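Local coordinates for protein adenosine deaminase (Burkholderia ambifaria, PDB 4GXW) that binds zinc and probably removes an amino group hydrolytically from adenine or a related purine, as a member of the adenosine and AMP deaminase family, at residues L29-L34 / H108-A113; A56-A61 / R85-R90; A65-G70 / D302-K307; V264-S269 / W314-S319. One frame throughout, in Å; residues are numbered along the deposited sequence. Where two conformers were deposited one is given.

All four contacts belong to one TIM-barrel chain with a zinc site. Contact 3 lies nearest the metal: the His306 side chain is about 7 Å from the zinc ion. Contact 4 lies next to it. The two probably share hydrogen bonds between His306 ND1 and Thr267 OG1 (2.8 Å) and between Arg69 NH1 and Ser269 OG (2.9 Å). Contact 1 joins the first two barrel strands. It touches contact 4 where Lys31 CE packs on Trp314 CD1 at 3.8 Å. Contact 2 is a surface contact away from the zinc site. Ile58 CG2 links it to contact 3 by packing on Phe66 CE2 at 3.8 Å.

Contact 1: L29-L34 / H108-A113; sequences LPKVEL and HNVRHA
Lys31 reaches His108 through a chain that stays extended until its last torsion. CG stands beside the backbone N (chi1 -58°), and a bend at chi4 (72°) sets NZ 2.8 Å from His108 O. The setting is the start of the TIM barrel, where strands 31-33 and 110-117 run parallel as the first two staves. The same NZ bonds Leu29 O at 2.8 Å, in the carbonyl plane and on a lone pair. Phe26 O gives NZ a further partner. These carbonyls lie at or near the C-terminal ends of helices 20-28 and 91-106, which probably favours the charged ammonium. Asn109, with positive phi, is the C-prime residue of the Schellman motif that ends the second of these helices. Its O accepts from Lys31 N at 3.0 Å. Lys31 O then receives Arg111 N at 2.8 Å, in a nearly straight bond (169°). Further along, Glu33 N donates to His112 O at 2.9 Å. On the face shared by Lys31, Val110 and Glu33, Val110 CG2 packs against Lys31 CB. Glu33 stands two residues before the zinc ligand His35, and its carboxylate is held by Tyr101 OH and Thr300 OG1. Beside Pro30, Arg111 pairs with Glu356 and meets Trp353 in a cation-pi contact. One face of its guanidinium is covered by Pro30, whose CB lies over the centre, 3.5 Å from NH1.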
# COMPACT_ATOMS: atom_id res chain seq x y z
N LEU A 29 5.85 5.02 16.31
CA LEU A 29 4.78 5.81 15.68
C LEU A 29 3.54 4.98 15.43
O LEU A 29 3.62 3.94 14.78
CB LEU A 29 5.24 6.37 14.33
CG LEU A 29 6.22 7.53 14.23
CD1 LEU A 29 6.33 8.01 12.80
CD2 LEU A 29 5.78 8.65 15.15
N PRO A 30 2.38 5.42 15.92
CA PRO A 30 1.17 4.69 15.54
C PRO A 30 0.88 4.92 14.07
O PRO A 30 1.06 6.04 13.58
CB PRO A 30 0.07 5.30 16.42
CG PRO A 30 0.63 6.61 16.90
CD PRO A 30 2.13 6.53 16.86
N LYS A 31 0.44 3.88 13.37
CA LYS A 31 0.29 3.94 11.93
C LYS A 31 -0.99 3.31 11.42
O LYS A 31 -1.52 2.36 12.02
CB LYS A 31 1.44 3.18 11.25
CG LYS A 31 2.85 3.67 11.58
CD LYS A 31 3.90 2.69 11.07
CE LYS A 31 5.30 3.01 11.59
NZ LYS A 31 5.51 2.73 13.05
N VAL A 32 -1.51 3.85 10.32
CA VAL A 32 -2.38 3.07 9.46
C VAL A 32 -1.59 2.74 8.21
O VAL A 32 -0.63 3.44 7.85
CB VAL A 32 -3.69 3.80 9.08
CG1 VAL A 32 -4.43 4.24 10.32
CG2 VAL A 32 -3.41 4.98 8.17
N GLU A 33 -1.97 1.66 7.55
CA GLU A 33 -1.44 1.34 6.22
C GLU A 33 -2.63 1.24 5.26
O GLU A 33 -3.59 0.50 5.53
CB GLU A 33 -0.63 0.04 6.19
CG GLU A 33 -0.07 -0.27 4.80
CD GLU A 33 1.20 -1.09 4.83
OE1 GLU A 33 1.19 -2.22 5.39
OE2 GLU A 33 2.22 -0.60 4.29
N LEU A 34 -2.56 2.00 4.17
CA LEU A 34 -3.65 2.10 3.21
C LEU A 34 -3.28 1.59 1.83
O LEU A 34 -4.12 1.57 0.93
CB LEU A 34 -4.13 3.55 3.09
CG LEU A 34 -4.65 4.23 4.35
CD1 LEU A 34 -5.08 5.65 4.03
CD2 LEU A 34 -5.81 3.43 4.93
N HIS A 108 4.95 -3.44 13.79
CA HIS A 108 5.47 -2.09 13.53
C HIS A 108 4.46 -1.02 13.92
O HIS A 108 4.53 0.11 13.43
CB HIS A 108 5.91 -1.95 12.08
CG HIS A 108 7.16 -2.70 11.79
ND1 HIS A 108 8.41 -2.18 12.05
CD2 HIS A 108 7.37 -3.96 11.33
CE1 HIS A 108 9.33 -3.07 11.74
NE2 HIS A 108 8.73 -4.16 11.30
N ASN A 109 3.54 -1.39 14.81
CA ASN A 109 2.54 -0.46 15.33
C ASN A 109 1.57 0.07 14.28
O ASN A 109 1.00 1.16 14.44
CB ASN A 109 3.19 0.67 16.13
CG ASN A 109 3.75 0.18 17.44
OD1 ASN A 109 3.02 -0.39 18.26
ND2 ASN A 109 5.05 0.36 17.64
N VAL A 110 1.36 -0.70 13.21
CA VAL A 110 0.20 -0.49 12.37
C VAL A 110 -1.02 -0.96 13.16
O VAL A 110 -1.09 -2.13 13.56
CB VAL A 110 0.32 -1.22 11.02
CG1 VAL A 110 -0.96 -1.04 10.22
CG2 VAL A 110 1.54 -0.71 10.23
N ARG A 111 -1.96 -0.05 13.38
CA ARG A 111 -3.14 -0.35 14.18
C ARG A 111 -4.35 -0.66 13.31
O ARG A 111 -5.34 -1.22 13.77
CB ARG A 111 -3.44 0.80 15.14
CG ARG A 111 -2.33 0.96 16.16
CD ARG A 111 -2.50 2.18 17.04
NE ARG A 111 -1.44 2.23 18.05
CZ ARG A 111 -1.31 3.21 18.94
NH1 ARG A 111 -2.17 4.22 18.95
NH2 ARG A 111 -0.32 3.18 19.82
N HIS A 112 -4.24 -0.29 12.04
CA HIS A 112 -5.31 -0.47 11.07
C HIS A 112 -4.67 -0.59 9.69
O HIS A 112 -3.93 0.31 9.28
CB HIS A 112 -6.27 0.74 11.12
CG HIS A 112 -7.36 0.68 10.10
ND1 HIS A 112 -8.53 -0.03 10.30
CD2 HIS A 112 -7.48 1.26 8.88
CE1 HIS A 112 -9.30 0.10 9.23
NE2 HIS A 112 -8.68 0.87 8.36
N ALA A 113 -4.95 -1.69 9.00
CA ALA A 113 -4.38 -1.95 7.67
C ALA A 113 -5.48 -2.24 6.66
O ALA A 113 -6.34 -3.09 6.90
CB ALA A 113 -3.41 -3.12 7.72

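Contact 2: A56-A61 / R85-R90; sequences APIERA and RYLLTR
Pro57 lies over one face of the Tyr86 ring. Its CG sits 3.9 Å from the ring centroid and 16° off the normal, a CH-pi contact displaced toward the CD1 and CE1 side. Pro57 CD comes closer to a single atom, 3.6 Å from Tyr86 CD1. The opposite face of the ring is covered by Arg85 CG, from the same helix, so the phenol is sandwiched between aliphatic groups. Ala56 CB reaches the base of the Tyr86 side chain, meeting Tyr86 CB at 3.8 Å and Leu87 CD1 at 3.9 Å. Ile58 CD1 touches the same Leu87 CD1 at 3.6 Å, and the two side chains cross at about a right angle. The Tyr86 ring is brought to Pro57 by a first torsion that sets CG anti to the carbonyl carbon (chi1 -60°).

Pro57 is the centre of an inverse gamma turn, closed by Ile58 N to Ala56 O at 2.7 Å. This turn puts Ala56 and Ile58 on the same partner, Leu87. Both segments belong to the helical region inserted between barrel strands 31-33 and 110-117. Helix 77-87 widens into a pi-type turn where Tyr86 and Leu87 stand. Further out, Ser54 OG bonds Tyr86 O and, weakly, Ala56 N, tying the end of that helix to the loop. Phe47 packs on Leu87. Ile63 and Phe66 of helix 62-67 pack on Ile58.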
# COMPACT_ATOMS: atom_id res chain seq x y z
N ALA A 56 5.53 -26.34 -7.27
CA ALA A 56 5.66 -25.27 -8.24
C ALA A 56 6.98 -25.41 -8.98
O ALA A 56 7.99 -25.77 -8.38
CB ALA A 56 5.58 -23.92 -7.54
N PRO A 57 6.97 -25.12 -10.29
CA PRO A 57 8.18 -25.17 -11.12
C PRO A 57 9.10 -23.99 -10.83
O PRO A 57 9.45 -23.22 -11.73
CB PRO A 57 7.63 -25.08 -12.55
CG PRO A 57 6.36 -24.30 -12.39
CD PRO A 57 5.78 -24.73 -11.07
N ILE A 58 9.46 -23.86 -9.55
CA ILE A 58 10.28 -22.77 -9.05
C ILE A 58 11.20 -23.35 -7.98
O ILE A 58 10.73 -23.76 -6.91
CB ILE A 58 9.41 -21.66 -8.41
CG1 ILE A 58 8.25 -21.25 -9.33
CG2 ILE A 58 10.25 -20.45 -8.05
CD1 ILE A 58 7.13 -20.52 -8.62
N GLU A 59 12.50 -23.40 -8.25
CA GLU A 59 13.44 -23.95 -7.27
C GLU A 59 13.91 -22.88 -6.29
O GLU A 59 13.63 -21.69 -6.48
CB GLU A 59 14.65 -24.60 -7.97
CG GLU A 59 15.65 -23.64 -8.59
CD GLU A 59 15.18 -23.04 -9.90
OE1 GLU A 59 14.03 -23.31 -10.31
OE2 GLU A 59 15.95 -22.29 -10.53
N ARG A 60 14.60 -23.32 -5.24
CA ARG A 60 15.09 -22.42 -4.19
C ARG A 60 15.77 -21.17 -4.74
O ARG A 60 15.65 -20.10 -4.17
CB ARG A 60 16.05 -23.14 -3.23
CG ARG A 60 15.50 -23.32 -1.81
CD ARG A 60 14.67 -22.12 -1.35
NE ARG A 60 15.40 -21.18 -0.50
CZ ARG A 60 15.41 -21.23 0.82
NH1 ARG A 60 16.10 -20.33 1.52
NH2 ARG A 60 14.74 -22.18 1.46
N ALA A 61 16.47 -21.31 -5.87
CA ALA A 61 17.18 -20.18 -6.47
C ALA A 61 16.31 -19.30 -7.38
O ALA A 61 16.61 -18.13 -7.59
CB ALA A 61 18.42 -20.66 -7.22
N ARG A 85 -0.58 -18.35 -10.07
CA ARG A 85 -0.59 -19.48 -11.00
C ARG A 85 -0.09 -20.79 -10.40
O ARG A 85 -0.56 -21.86 -10.77
CB ARG A 85 0.17 -19.14 -12.30
CG ARG A 85 -0.02 -20.19 -13.40
CD ARG A 85 0.48 -19.71 -14.77
NE ARG A 85 -0.29 -18.57 -15.26
CZ ARG A 85 -1.49 -18.66 -15.83
NH1 ARG A 85 -2.08 -19.85 -15.97
NH2 ARG A 85 -2.11 -17.57 -16.25
N TYR A 86 0.86 -20.70 -9.46
CA TYR A 86 1.54 -21.91 -8.98
C TYR A 86 1.50 -22.18 -7.48
O TYR A 86 1.53 -23.34 -7.06
CB TYR A 86 3.00 -21.92 -9.45
CG TYR A 86 3.16 -21.89 -10.95
CD1 TYR A 86 2.75 -22.96 -11.72
CD2 TYR A 86 3.69 -20.78 -11.60
CE1 TYR A 86 2.87 -22.95 -13.10
CE2 TYR A 86 3.82 -20.76 -12.98
CZ TYR A 86 3.41 -21.85 -13.72
OH TYR A 86 3.53 -21.85 -15.09
N LEU A 87 1.44 -21.13 -6.67
CA LEU A 87 1.68 -21.30 -5.24
C LEU A 87 0.44 -21.34 -4.37
O LEU A 87 0.36 -22.12 -3.42
CB LEU A 87 2.59 -20.20 -4.70
CG LEU A 87 4.09 -20.47 -4.66
CD1 LEU A 87 4.63 -20.45 -6.07
CD2 LEU A 87 4.80 -19.46 -3.78
N LEU A 88 -0.52 -20.47 -4.66
CA LEU A 88 -1.72 -20.36 -3.85
C LEU A 88 -2.75 -21.34 -4.40
O LEU A 88 -3.39 -21.08 -5.43
CB LEU A 88 -2.25 -18.92 -3.88
CG LEU A 88 -1.26 -17.88 -3.34
CD1 LEU A 88 -1.72 -16.46 -3.64
CD2 LEU A 88 -1.00 -18.06 -1.84
N THR A 89 -2.88 -22.49 -3.75
CA THR A 89 -3.70 -23.57 -4.31
C THR A 89 -4.89 -23.97 -3.44
O THR A 89 -5.71 -24.79 -3.87
CB THR A 89 -2.85 -24.83 -4.61
OG1 THR A 89 -2.34 -25.37 -3.38
CG2 THR A 89 -1.69 -24.49 -5.55
N ARG A 90 -4.98 -23.41 -2.24
CA ARG A 90 -6.09 -23.69 -1.32
C ARG A 90 -6.50 -22.40 -0.66
O ARG A 90 -5.65 -21.55 -0.40
CB ARG A 90 -5.67 -24.66 -0.22
CG ARG A 90 -5.04 -25.96 -0.66
CD ARG A 90 -4.73 -26.83 0.54
NE ARG A 90 -3.96 -28.02 0.20
CZ ARG A 90 -3.88 -29.11 0.96
NH1 ARG A 90 -4.53 -29.16 2.12
NH2 ARG A 90 -3.16 -30.15 0.57

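Contact 3: A65-G70 / D302-K307; sequences AFYARG and DPTLHK
Arg69 NE and His306 O are joined by one water. It accepts from NE at 2.7 Å and donates to the carbonyl at 2.8 Å. Beside this bridge the guanidinium of Arg69 lies flat on the His306 ring, with centres 3.9 Å apart and planes at 18°. NH2 is the atom over the middle of the imidazole, 3.4 Å above its plane. Asp302 CB covers the opposite face, nearer the rim. A bend at chi2 (65°) brings CD of Arg69 beside Leu305 O, from where the rest of the chain runs out to the ring. The ends of both groups are tied to the 264-269 segment: Arg69 NH1 to Ser269 OG, and His306 ND1 to Thr267 OG1. These bonds probably help fix the rotation of the stack.

Leu305 makes the apolar half of the contact. Its CD2 points at the middle of the Tyr67 ring, 3.8 Å from the centroid and 13° off the normal. Tyr67 OH is held by Val42 O. The extended Lys307 chain runs past Arg69, and its CD and CE both touch Arg69 CB at 3.6 Å. A second water bridges the segments, 2.7 Å from Leu305 O and within bonding distance of Ala68 O.

Segment 302-307 follows the zinc ligand Asp301 directly, and the His306 side chain comes within about 4 Å of it. The contact thus ties the turn after the eighth strand of the TIM barrel, beside the zinc site, to the helical insertion that follows the first strand.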
# COMPACT_ATOMS: atom_id res chain seq x y z
N ALA A 65 15.64 -14.84 -7.09
CA ALA A 65 15.58 -13.74 -8.05
C ALA A 65 14.25 -13.02 -7.82
O ALA A 65 14.14 -11.81 -8.03
CB ALA A 65 15.69 -14.25 -9.47
N PHE A 66 13.25 -13.79 -7.40
CA PHE A 66 11.94 -13.25 -7.02
C PHE A 66 12.08 -12.26 -5.85
O PHE A 66 11.44 -11.21 -5.85
CB PHE A 66 10.98 -14.37 -6.63
CG PHE A 66 10.28 -15.02 -7.80
CD1 PHE A 66 10.22 -14.39 -9.03
CD2 PHE A 66 9.69 -16.27 -7.66
CE1 PHE A 66 9.57 -14.99 -10.10
CE2 PHE A 66 9.04 -16.88 -8.73
CZ PHE A 66 8.98 -16.23 -9.95
N TYR A 67 12.91 -12.61 -4.87
CA TYR A 67 13.07 -11.80 -3.66
C TYR A 67 14.28 -10.88 -3.67
O TYR A 67 14.51 -10.13 -2.72
CB TYR A 67 13.09 -12.69 -2.41
CG TYR A 67 11.71 -13.04 -1.90
CD1 TYR A 67 10.98 -14.07 -2.49
CD2 TYR A 67 11.12 -12.33 -0.86
CE1 TYR A 67 9.71 -14.39 -2.04
CE2 TYR A 67 9.85 -12.65 -0.40
CZ TYR A 67 9.14 -13.67 -1.00
OH TYR A 67 7.88 -14.00 -0.57
N ALA A 68 15.06 -10.92 -4.75
CA ALA A 68 16.19 -10.01 -4.90
C ALA A 68 15.69 -8.61 -5.26
O ALA A 68 14.90 -8.44 -6.19
CB ALA A 68 17.15 -10.51 -5.97
N ARG A 69 16.17 -7.62 -4.51
CA ARG A 69 15.76 -6.23 -4.71
C ARG A 69 16.98 -5.37 -5.04
O ARG A 69 17.71 -4.94 -4.14
CB ARG A 69 15.05 -5.71 -3.46
CG ARG A 69 14.51 -4.30 -3.57
CD ARG A 69 13.42 -4.21 -4.62
NE ARG A 69 12.75 -2.91 -4.56
CZ ARG A 69 11.73 -2.56 -5.33
NH1 ARG A 69 11.26 -3.40 -6.24
NH2 ARG A 69 11.18 -1.35 -5.20
N GLY A 70 17.20 -5.15 -6.34
CA GLY A 70 18.41 -4.50 -6.82
C GLY A 70 18.33 -2.99 -6.97
O GLY A 70 17.34 -2.37 -6.56
N ASP A 302 4.58 -3.35 -1.39
CA ASP A 302 4.93 -4.77 -1.44
C ASP A 302 6.06 -4.99 -0.44
O ASP A 302 7.23 -5.11 -0.84
CB ASP A 302 5.38 -5.18 -2.85
CG ASP A 302 4.35 -4.86 -3.91
OD1 ASP A 302 3.35 -5.60 -4.02
OD2 ASP A 302 4.54 -3.87 -4.66
N PRO A 303 5.73 -5.03 0.86
CA PRO A 303 6.77 -4.93 1.89
C PRO A 303 7.84 -6.02 1.82
O PRO A 303 9.02 -5.71 2.01
CB PRO A 303 5.98 -5.01 3.21
CG PRO A 303 4.66 -5.61 2.82
CD PRO A 303 4.39 -5.08 1.45
N THR A 304 7.47 -7.26 1.54
CA THR A 304 8.49 -8.31 1.56
C THR A 304 9.30 -8.36 0.27
O THR A 304 10.44 -8.82 0.27
CB THR A 304 7.90 -9.69 1.86
OG1 THR A 304 6.92 -9.99 0.87
CG2 THR A 304 7.29 -9.71 3.25
N LEU A 305 8.72 -7.88 -0.83
CA LEU A 305 9.41 -7.87 -2.12
C LEU A 305 10.24 -6.60 -2.31
O LEU A 305 11.29 -6.64 -2.96
CB LEU A 305 8.41 -8.03 -3.26
CG LEU A 305 7.60 -9.33 -3.23
CD1 LEU A 305 6.62 -9.39 -4.39
CD2 LEU A 305 8.50 -10.55 -3.24
N HIS A 306 9.78 -5.49 -1.75
CA HIS A 306 10.52 -4.23 -1.77
C HIS A 306 11.54 -4.16 -0.64
O HIS A 306 12.34 -3.24 -0.59
CB HIS A 306 9.58 -3.04 -1.63
CG HIS A 306 8.82 -2.70 -2.88
ND1 HIS A 306 8.21 -1.48 -3.06
CD2 HIS A 306 8.55 -3.42 -3.99
CE1 HIS A 306 7.61 -1.46 -4.23
NE2 HIS A 306 7.80 -2.63 -4.82
N LYS A 307 11.49 -5.13 0.28
CA LYS A 307 12.35 -5.14 1.46
C LYS A 307 12.18 -3.86 2.28
O LYS A 307 13.16 -3.22 2.67
CB LYS A 307 13.83 -5.32 1.09
CG LYS A 307 14.13 -6.61 0.35
CD LYS A 307 15.62 -6.70 0.00
CE LYS A 307 15.94 -7.94 -0.82
NZ LYS A 307 17.35 -7.97 -1.30
O HOH W 1 12.03 -7.94 -5.21
O HOH W 2 12.79 -1.16 -2.46

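Contact 4: V264-S269 / W314-S319; sequences VVPTNS and WELMFS
Leu316 CD1 fits against two neighbours at once, Thr267 CG2 at 3.9 Å and Pro266 CB at 4.0 Å. This is the tighter part of a small, wholly buried contact in the TIM barrel. It joins the loop after the seventh strand, 261-264, to helix 310-319, which comes after the eighth strand, 295-298. Pro266 and Thr267 are the two central residues of a type I turn from Val265 to Asn268, closed by Asn268 N to Val265 O at 3.0 Å. The turn offers the Pro266 ring and the Thr267 methyl to the same leucine branch. In Thr267 the first torsion (chi1 55°) puts OG1 between the backbone N and the carbonyl carbon and leaves CG2 anti to that carbon. The methyl can then meet Leu316, and the two side chains cross at about a right angle, while the hydroxyl is used by His306 near the zinc site. The Thr267 side chain is about 5 Å from that of the zinc ligand Asp301.

The looser part faces the barrel strands, not solvent. Here the partners are Pro266, Val264 and Met317, and the distances are slightly longer. Pro266 CG lies 4.1 Å from Met317 SD. Ile296 and Pro298 of strand 295-298 also pack on this methionine, as does Phe331. After the turn, Asn268 is the N-cap of helix 269-274, and its OD1 takes the N-H of Tyr271. Met317 is bent at both chi2 (-63°) and chi3 (-79°), and its terminal CE ends 4.3 Å from Val264 CG2.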
# COMPACT_ATOMS: atom_id res chain seq x y z
N VAL A 264 1.21 7.09 -0.97
CA VAL A 264 2.49 7.17 -1.68
C VAL A 264 3.44 6.10 -1.18
O VAL A 264 3.31 5.60 -0.06
CB VAL A 264 3.12 8.59 -1.57
CG1 VAL A 264 2.18 9.66 -2.17
CG2 VAL A 264 3.49 8.91 -0.12
N VAL A 265 4.40 5.75 -2.03
CA VAL A 265 5.27 4.62 -1.78
C VAL A 265 6.71 5.06 -2.08
O VAL A 265 7.10 5.16 -3.24
CB VAL A 265 4.88 3.42 -2.69
CG1 VAL A 265 5.80 2.23 -2.45
CG2 VAL A 265 3.41 3.03 -2.46
N PRO A 266 7.49 5.35 -1.03
CA PRO A 266 8.86 5.80 -1.28
C PRO A 266 9.68 4.80 -2.09
O PRO A 266 10.51 5.21 -2.90
CB PRO A 266 9.43 6.03 0.14
CG PRO A 266 8.40 5.52 1.10
CD PRO A 266 7.09 5.48 0.38
N THR A 267 9.43 3.51 -1.91
CA THR A 267 10.14 2.48 -2.66
C THR A 267 9.55 2.17 -4.03
O THR A 267 9.86 1.11 -4.59
CB THR A 267 10.24 1.18 -1.85
OG1 THR A 267 8.92 0.76 -1.46
CG2 THR A 267 11.08 1.41 -0.59
N ASN A 268 8.71 3.05 -4.58
CA ASN A 268 8.13 2.82 -5.90
C ASN A 268 9.18 2.38 -6.92
O ASN A 268 10.18 3.06 -7.12
CB ASN A 268 7.44 4.09 -6.39
CG ASN A 268 6.83 3.93 -7.77
OD1 ASN A 268 7.35 4.46 -8.76
ND2 ASN A 268 5.71 3.21 -7.86
N SER A 269 8.97 1.21 -7.54
CA SER A 269 9.99 0.63 -8.39
C SER A 269 10.27 1.46 -9.63
O SER A 269 11.42 1.57 -10.06
CB SER A 269 9.61 -0.79 -8.81
OG SER A 269 9.45 -1.64 -7.70
N TRP A 314 8.27 5.00 6.77
CA TRP A 314 8.22 6.27 7.47
C TRP A 314 9.62 6.90 7.60
O TRP A 314 9.80 8.10 7.35
CB TRP A 314 7.51 6.10 8.83
CG TRP A 314 6.04 6.00 8.62
CD1 TRP A 314 5.34 4.89 8.25
CD2 TRP A 314 5.09 7.08 8.69
NE1 TRP A 314 4.00 5.21 8.10
CE2 TRP A 314 3.83 6.54 8.36
CE3 TRP A 314 5.19 8.43 9.00
CZ2 TRP A 314 2.67 7.32 8.33
CZ3 TRP A 314 4.04 9.20 8.97
CH2 TRP A 314 2.80 8.65 8.64
N GLU A 315 10.61 6.09 7.94
CA GLU A 315 11.99 6.56 8.03
C GLU A 315 12.46 7.23 6.73
O GLU A 315 13.04 8.32 6.77
CB GLU A 315 12.92 5.39 8.37
CG GLU A 315 14.40 5.75 8.29
CD GLU A 315 15.31 4.58 8.61
OE1 GLU A 315 14.88 3.68 9.36
OE2 GLU A 315 16.46 4.55 8.09
N LEU A 316 12.18 6.60 5.59
CA LEU A 316 12.61 7.14 4.30
C LEU A 316 12.08 8.55 4.03
O LEU A 316 12.78 9.37 3.43
CB LEU A 316 12.21 6.21 3.15
CG LEU A 316 12.99 4.90 3.05
CD1 LEU A 316 12.42 4.03 1.94
CD2 LEU A 316 14.48 5.15 2.83
N MET A 317 10.85 8.83 4.45
CA MET A 317 10.29 10.16 4.27
C MET A 317 11.16 11.23 4.94
O MET A 317 11.36 12.32 4.41
CB MET A 317 8.87 10.22 4.81
CG MET A 317 7.94 9.19 4.22
SD MET A 317 7.67 9.36 2.44
CE MET A 317 6.49 10.69 2.39
N PHE A 318 11.68 10.88 6.12
CA PHE A 318 12.54 11.75 6.91
C PHE A 318 14.00 11.72 6.42
O PHE A 318 14.64 12.77 6.30
CB PHE A 318 12.45 11.31 8.38
CG PHE A 318 13.30 12.11 9.33
CD1 PHE A 318 12.79 13.24 9.95
CD2 PHE A 318 14.60 11.72 9.64
CE1 PHE A 318 13.56 13.98 10.84
CE2 PHE A 318 15.37 12.44 10.53
CZ PHE A 318 14.85 13.58 11.12
N SER A 319 14.53 10.54 6.13
CA SER A 319 15.96 10.43 5.84
C SER A 319 16.32 10.88 4.43
O SER A 319 17.42 11.37 4.20
CB SER A 319 16.44 8.99 6.05
OG SER A 319 15.78 8.10 5.17